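Local coordinates for protein transaminase (PDB 5G0A) that probably transfers amino groups between amines and carbonyl compounds with S selectivity, using bound pyridoxal-5'-phosphate as its cofactor, at residues E123-E126 with T127-I131; I443-S446 with L447-R451. All blocks are in the same frame, centred on the assembly; numbering follows the deposited sequence.

Contact 1. Residues E123-E126 with T127-I131; sequences EAVE and TALNI
From Glu123 O with Thr127 N to Glu126 O with Asn130 N, four consecutive i to i+4 hydrogen bonds of 2.9 to 3.0 Å make this stretch regular alpha helix, part of helix 121-136 in the large domain of a fold-type I aminotransferase. On this regular scaffold, Thr127 illustrates how a hydroxyl can fold back on its own helix. Its OG1 stands beside the backbone N (chi1 -55°) and donates to Glu123 O at 2.8 Å. That oxygen thus takes two bonds from one residue, the hydroxyl and the amide N-H arriving from opposite faces of the carbonyl plane. A valine here has no hydroxyl to offer, and Glu123 O, left with the amide N-H alone of its two Thr127 donors, would probably be less firmly held in this buried setting. Thr127 and Ala128 lie against the sheet, touching Val310, while Glu123 OE2 crosses to Thr120 OG1 of the second subunit. A turn apart on the helix, Val125 and Leu129 lie side by side, pointing the same way, with CG1 of Val125 4.1 Å from CD1 of Leu129. The Val125 side chain also lies about 4 Å, between nearest atoms, from the bound pyridoxal-5'-phosphate. The bend of Glu126 at chi2 (-83°) turns its buried carboxylate out from the helix, with OE1 on the side of Asn130: OE2 is bound by Thr152 OG1 and Ala155 N, and OE1 by Gly153 N of the second subunit. Between Glu126 and Asn130 sits a bridging water, 2.7 Å from Glu126 OE1 and 3.1 Å from Asn130 OD1.

Contact 2. Residues I443-S446 with L447-R451; sequences IGAS and LNVSR
Ser446 and Val449 close a type I beta turn, Val449 N donating to Ser446 O at 3.1 Å. The bond is strongly bent at the acceptor: the N-H comes from above the carbonyl plane, 64° out of it, with a C=O...N angle of only 115°. Val449 also sets its side chain against the end of the same carbonyl. Its CG1 occupies the crowded position between the backbone N and the carbonyl carbon (chi1 66°), 3.4 Å from Ser446 O, while CG2 meets Ala445 CB at 3.8 Å. Leu447, at the corner, packs its side chain on Phe353 of helix 353-374. Asn448 swings its amide back until OD1 lies 3.3 Å from Ser446 CB, a van der Waals contact. The turn redirects the chain between strand 440-443 and helix 451-468, whose N-cap is Ser450, with OG bonded to Asp453 N. Ser446 OG is hydrogen-bonded to Asp42 OD1, with weak hydrogen bonds to Asn57 ND2 and Val62 O. Backbone and side chain of this serine therefore do separate work: its carbonyl closes the turn, whereas its hydroxyl links that turn to Asp42 and, weakly, to Asn57 and Val62.

In the fold
Contacts 1 and 2 lie on opposite sides of the chain's centre, their centres 30 Å apart and their nearest atoms about 19 Å apart, so neither touches the other. Both belong to the class-III aminotransferase part of the chain, but they differ in their neighbours. Contact 1 follows directly on Thr120, Gly121 and Ser122, which line the pyridoxal-5'-phosphate pocket, and it also meets the second subunit. This is consistent with the family pattern of active sites at a dimer interface. Contact 2 is touched by no other chain of the assembly; it joins a late strand to the last helix, 451-468, and its bonds reach back to the N-terminal part of the chain.

Contact 1. Residues E123-E126 with T127-I131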
ATOM      1  N   GLU B 123       4.827  12.304 -17.091  1.00 21.47           N
ATOM      2  CA  GLU B 123       4.066  11.301 -17.866  1.00 20.52           C
ATOM      3  C   GLU B 123       4.980  10.267 -18.526  1.00 21.68           C
ATOM      4  O   GLU B 123       4.630   9.090 -18.601  1.00 20.30           O
ATOM      5  CB  GLU B 123       3.164  11.962 -18.903  1.00 22.65           C
ATOM      6  CG  GLU B 123       1.913  12.596 -18.257  1.00 20.56           C
ATOM      7  CD  GLU B 123       0.894  13.064 -19.282  1.00 22.29           C
ATOM      8  OE1 GLU B 123       1.251  13.187 -20.476  1.00 24.76           O
ATOM      9  OE2 GLU B 123      -0.278  13.269 -18.888  1.00 23.79           O
ATOM     10  N   ALA B 124       6.141  10.702 -19.003  1.00 21.14           N
ATOM     11  CA  ALA B 124       7.104   9.750 -19.584  1.00 21.82           C
ATOM     12  C   ALA B 124       7.597   8.751 -18.537  1.00 20.46           C
ATOM     13  O   ALA B 124       7.744   7.545 -18.834  1.00 22.61           O
ATOM     14  CB  ALA B 124       8.303  10.484 -20.191  1.00 22.79           C
ATOM     15  N   VAL B 125       7.914   9.242 -17.345  1.00 19.64           N
ATOM     16  CA  VAL B 125       8.347   8.354 -16.232  1.00 20.30           C
ATOM     17  C   VAL B 125       7.203   7.402 -15.821  1.00 19.72           C
ATOM     18  O   VAL B 125       7.424   6.215 -15.624  1.00 19.95           O
ATOM     19  CB  VAL B 125       8.865   9.185 -15.043  1.00 20.84           C
ATOM     20  CG1 VAL B 125       9.113   8.318 -13.794  1.00 20.55           C
ATOM     21  CG2 VAL B 125      10.184   9.895 -15.435  1.00 21.34           C
ATOM     22  N   GLU B 126       5.974   7.914 -15.731  1.00 20.21           N
ATOM     23  CA  GLU B 126       4.811   7.027 -15.449  1.00 21.87           C
ATOM     24  C   GLU B 126       4.757   5.883 -16.450  1.00 22.60           C
ATOM     25  O   GLU B 126       4.542   4.702 -16.085  1.00 21.96           O
ATOM     26  CB  GLU B 126       3.468   7.795 -15.477  1.00 22.71           C
ATOM     27  CG  GLU B 126       3.349   8.936 -14.459  1.00 21.69           C
ATOM     28  CD  GLU B 126       2.935   8.462 -13.061  1.00 24.06           C
ATOM     29  OE1 GLU B 126       2.555   7.290 -12.891  1.00 24.64           O
ATOM     30  OE2 GLU B 126       2.983   9.288 -12.143  1.00 27.33           O
ATOM     31  N   THR B 127       4.955   6.221 -17.715  1.00 19.91           N
ATOM     32  CA  THR B 127       4.824   5.234 -18.771  1.00 20.78           C
ATOM     33  C   THR B 127       5.940   4.180 -18.662  1.00 20.06           C
ATOM     34  O   THR B 127       5.687   2.997 -18.810  1.00 20.39           O
ATOM     35  CB  THR B 127       4.837   5.923 -20.159  1.00 22.28           C
ATOM     36  OG1 THR B 127       3.803   6.927 -20.172  1.00 21.09           O
ATOM     37  CG2 THR B 127       4.514   4.902 -21.247  1.00 21.40           C
ATOM     38  N   ALA B 128       7.156   4.642 -18.418  1.00 19.98           N
ATOM     39  CA  ALA B 128       8.313   3.770 -18.261  1.00 19.96           C
ATOM     40  C   ALA B 128       8.109   2.805 -17.100  1.00 21.52           C
ATOM     41  O   ALA B 128       8.449   1.633 -17.216  1.00 21.07           O
ATOM     42  CB  ALA B 128       9.558   4.581 -18.006  1.00 19.24           C
ATOM     43  N   LEU B 129       7.599   3.305 -15.974  1.00 19.90           N
ATOM     44  CA  LEU B 129       7.360   2.418 -14.826  1.00 21.19           C
ATOM     45  C   LEU B 129       6.329   1.348 -15.195  1.00 20.87           C
ATOM     46  O   LEU B 129       6.535   0.171 -14.898  1.00 20.88           O
ATOM     47  CB  LEU B 129       6.870   3.228 -13.620  1.00 20.70           C
ATOM     48  CG  LEU B 129       7.913   4.208 -13.068  1.00 22.75           C
ATOM     49  CD1 LEU B 129       7.234   5.104 -12.029  1.00 25.10           C
ATOM     50  CD2 LEU B 129       9.173   3.541 -12.504  1.00 25.62           C
ATOM     51  N   ASN B 130       5.236   1.761 -15.839  1.00 20.56           N
ATOM     52  CA  ASN B 130       4.211   0.826 -16.279  1.00 20.71           C
ATOM     53  C   ASN B 130       4.790  -0.263 -17.192  1.00 21.46           C
ATOM     54  O   ASN B 130       4.491  -1.466 -17.031  1.00 19.89           O
ATOM     55  CB  ASN B 130       3.075   1.571 -17.000  1.00 21.91           C
ATOM     56  CG  ASN B 130       2.273   2.466 -16.064  1.00 21.77           C
ATOM     57  OD1 ASN B 130       2.422   2.383 -14.839  1.00 22.88           O
ATOM     58  ND2 ASN B 130       1.416   3.328 -16.628  1.00 21.87           N
ATOM     59  N   ILE B 131       5.606   0.158 -18.166  1.00 20.50           N
ATOM     60  CA  ILE B 131       6.151  -0.784 -19.135  1.00 21.03           C
ATOM     61  C   ILE B 131       7.145  -1.739 -18.472  1.00 21.35           C
ATOM     62  O   ILE B 131       7.089  -2.954 -18.740  1.00 21.43           O
ATOM     63  CB  ILE B 131       6.832  -0.055 -20.326  1.00 20.96           C
ATOM     64  CG1 ILE B 131       5.782   0.651 -21.182  1.00 20.64           C
ATOM     65  CG2 ILE B 131       7.630  -1.041 -21.191  1.00 20.79           C
ATOM     66  CD1 ILE B 131       6.375   1.740 -22.080  1.00 19.77           C
TER
HETATM   67  O   HOH W   1       3.376   4.750 -13.009  1.00 34.90           O

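Contact 2. Residues I443-S446 with L447-R451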
ATOM      1  N   ILE B 443      23.934  25.094 -12.750  1.00 32.58           N
ATOM      2  CA  ILE B 443      24.081  26.131 -13.765  1.00 31.38           C
ATOM      3  C   ILE B 443      23.779  25.544 -15.120  1.00 31.59           C
ATOM      4  O   ILE B 443      24.313  24.498 -15.463  1.00 28.25           O
ATOM      5  CB  ILE B 443      25.520  26.709 -13.734  1.00 33.02           C
ATOM      6  CG1 ILE B 443      25.772  27.385 -12.379  1.00 32.41           C
ATOM      7  CG2 ILE B 443      25.738  27.716 -14.869  1.00 33.66           C
ATOM      8  CD1 ILE B 443      27.225  27.681 -12.092  1.00 35.17           C
ATOM      9  N   GLY B 444      22.936  26.232 -15.898  1.00 32.41           N
ATOM     10  CA  GLY B 444      22.634  25.805 -17.259  1.00 33.03           C
ATOM     11  C   GLY B 444      22.186  26.964 -18.130  1.00 30.26           C
ATOM     12  O   GLY B 444      21.603  27.911 -17.639  1.00 32.64           O
ATOM     13  N   ALA B 445      22.483  26.877 -19.421  1.00 30.70           N
ATOM     14  CA  ALA B 445      22.010  27.850 -20.401  1.00 29.13           C
ATOM     15  C   ALA B 445      21.617  27.083 -21.652  1.00 28.60           C
ATOM     16  O   ALA B 445      21.615  25.855 -21.634  1.00 26.76           O
ATOM     17  CB  ALA B 445      23.108  28.889 -20.689  1.00 30.50           C
ATOM     18  N   SER B 446      21.273  27.785 -22.738  1.00 27.38           N
ATOM     19  CA  SER B 446      20.970  27.085 -23.988  1.00 26.62           C
ATOM     20  C   SER B 446      22.267  26.506 -24.540  1.00 26.47           C
ATOM     21  O   SER B 446      23.360  26.997 -24.209  1.00 29.09           O
ATOM     22  CB  SER B 446      20.306  28.035 -24.985  1.00 27.63           C
ATOM     23  OG  SER B 446      19.255  28.782 -24.366  1.00 28.59           O
ATOM     24  N   LEU B 447      22.161  25.469 -25.356  1.00 26.96           N
ATOM     25  CA  LEU B 447      23.336  24.795 -25.899  1.00 29.51           C
ATOM     26  C   LEU B 447      24.164  25.734 -26.780  1.00 31.75           C
ATOM     27  O   LEU B 447      25.393  25.578 -26.874  1.00 31.84           O
ATOM     28  CB  LEU B 447      22.943  23.561 -26.694  1.00 28.10           C
ATOM     29  CG  LEU B 447      22.024  22.556 -25.955  1.00 28.60           C
ATOM     30  CD1 LEU B 447      21.844  21.294 -26.772  1.00 29.68           C
ATOM     31  CD2 LEU B 447      22.578  22.259 -24.569  1.00 30.68           C
ATOM     32  N   ASN B 448      23.477  26.691 -27.402  1.00 31.38           N
ATOM     33  CA  ASN B 448      24.125  27.699 -28.254  1.00 31.69           C
ATOM     34  C   ASN B 448      24.452  29.036 -27.558  1.00 32.31           C
ATOM     35  O   ASN B 448      24.612  30.078 -28.230  1.00 32.54           O
ATOM     36  CB  ASN B 448      23.275  27.931 -29.514  1.00 30.55           C
ATOM     37  CG  ASN B 448      21.936  28.579 -29.203  1.00 33.18           C
ATOM     38  OD1 ASN B 448      21.477  28.549 -28.077  1.00 31.42           O
ATOM     39  ND2 ASN B 448      21.311  29.181 -30.213  1.00 32.84           N
ATOM     40  N   VAL B 449      24.538  29.016 -26.225  1.00 29.32           N
ATOM     41  CA  VAL B 449      24.859  30.205 -25.428  1.00 30.27           C
ATOM     42  C   VAL B 449      26.176  30.797 -25.939  1.00 31.51           C
ATOM     43  O   VAL B 449      27.058  30.065 -26.371  1.00 30.17           O
ATOM     44  CB  VAL B 449      24.909  29.917 -23.899  1.00 29.80           C
ATOM     45  CG1 VAL B 449      26.067  28.980 -23.518  1.00 30.99           C
ATOM     46  CG2 VAL B 449      24.972  31.208 -23.083  1.00 29.56           C
ATOM     47  N   SER B 450      26.263  32.118 -25.956  1.00 31.35           N
ATOM     48  CA  SER B 450      27.470  32.773 -26.484  1.00 32.86           C
ATOM     49  C   SER B 450      28.566  32.846 -25.437  1.00 33.73           C
ATOM     50  O   SER B 450      28.307  32.827 -24.230  1.00 33.91           O
ATOM     51  CB  SER B 450      27.127  34.181 -26.999  1.00 30.31           C
ATOM     52  OG  SER B 450      26.838  35.058 -25.920  1.00 32.34           O
ATOM     53  N   ARG B 451      29.810  32.958 -25.908  1.00 35.38           N
ATOM     54  CA  ARG B 451      30.940  33.207 -25.017  1.00 38.26           C
ATOM     55  C   ARG B 451      30.713  34.474 -24.206  1.00 34.65           C
ATOM     56  O   ARG B 451      30.993  34.498 -23.016  1.00 35.62           O
ATOM     57  CB  ARG B 451      32.256  33.310 -25.816  1.00 40.56           C
ATOM     58  CG  ARG B 451      32.641  32.038 -26.568  1.00 46.18           C
ATOM     59  CD  ARG B 451      33.453  31.078 -25.701  1.00 50.45           C
ATOM     60  NE  ARG B 451      33.632  29.750 -26.305  1.00 53.72           N
ATOM     61  CZ  ARG B 451      34.806  29.197 -26.614  1.00 53.86           C
ATOM     62  NH1 ARG B 451      35.948  29.841 -26.391  1.00 54.04           N
ATOM     63  NH2 ARG B 451      34.842  27.981 -27.145  1.00 52.95           N
TER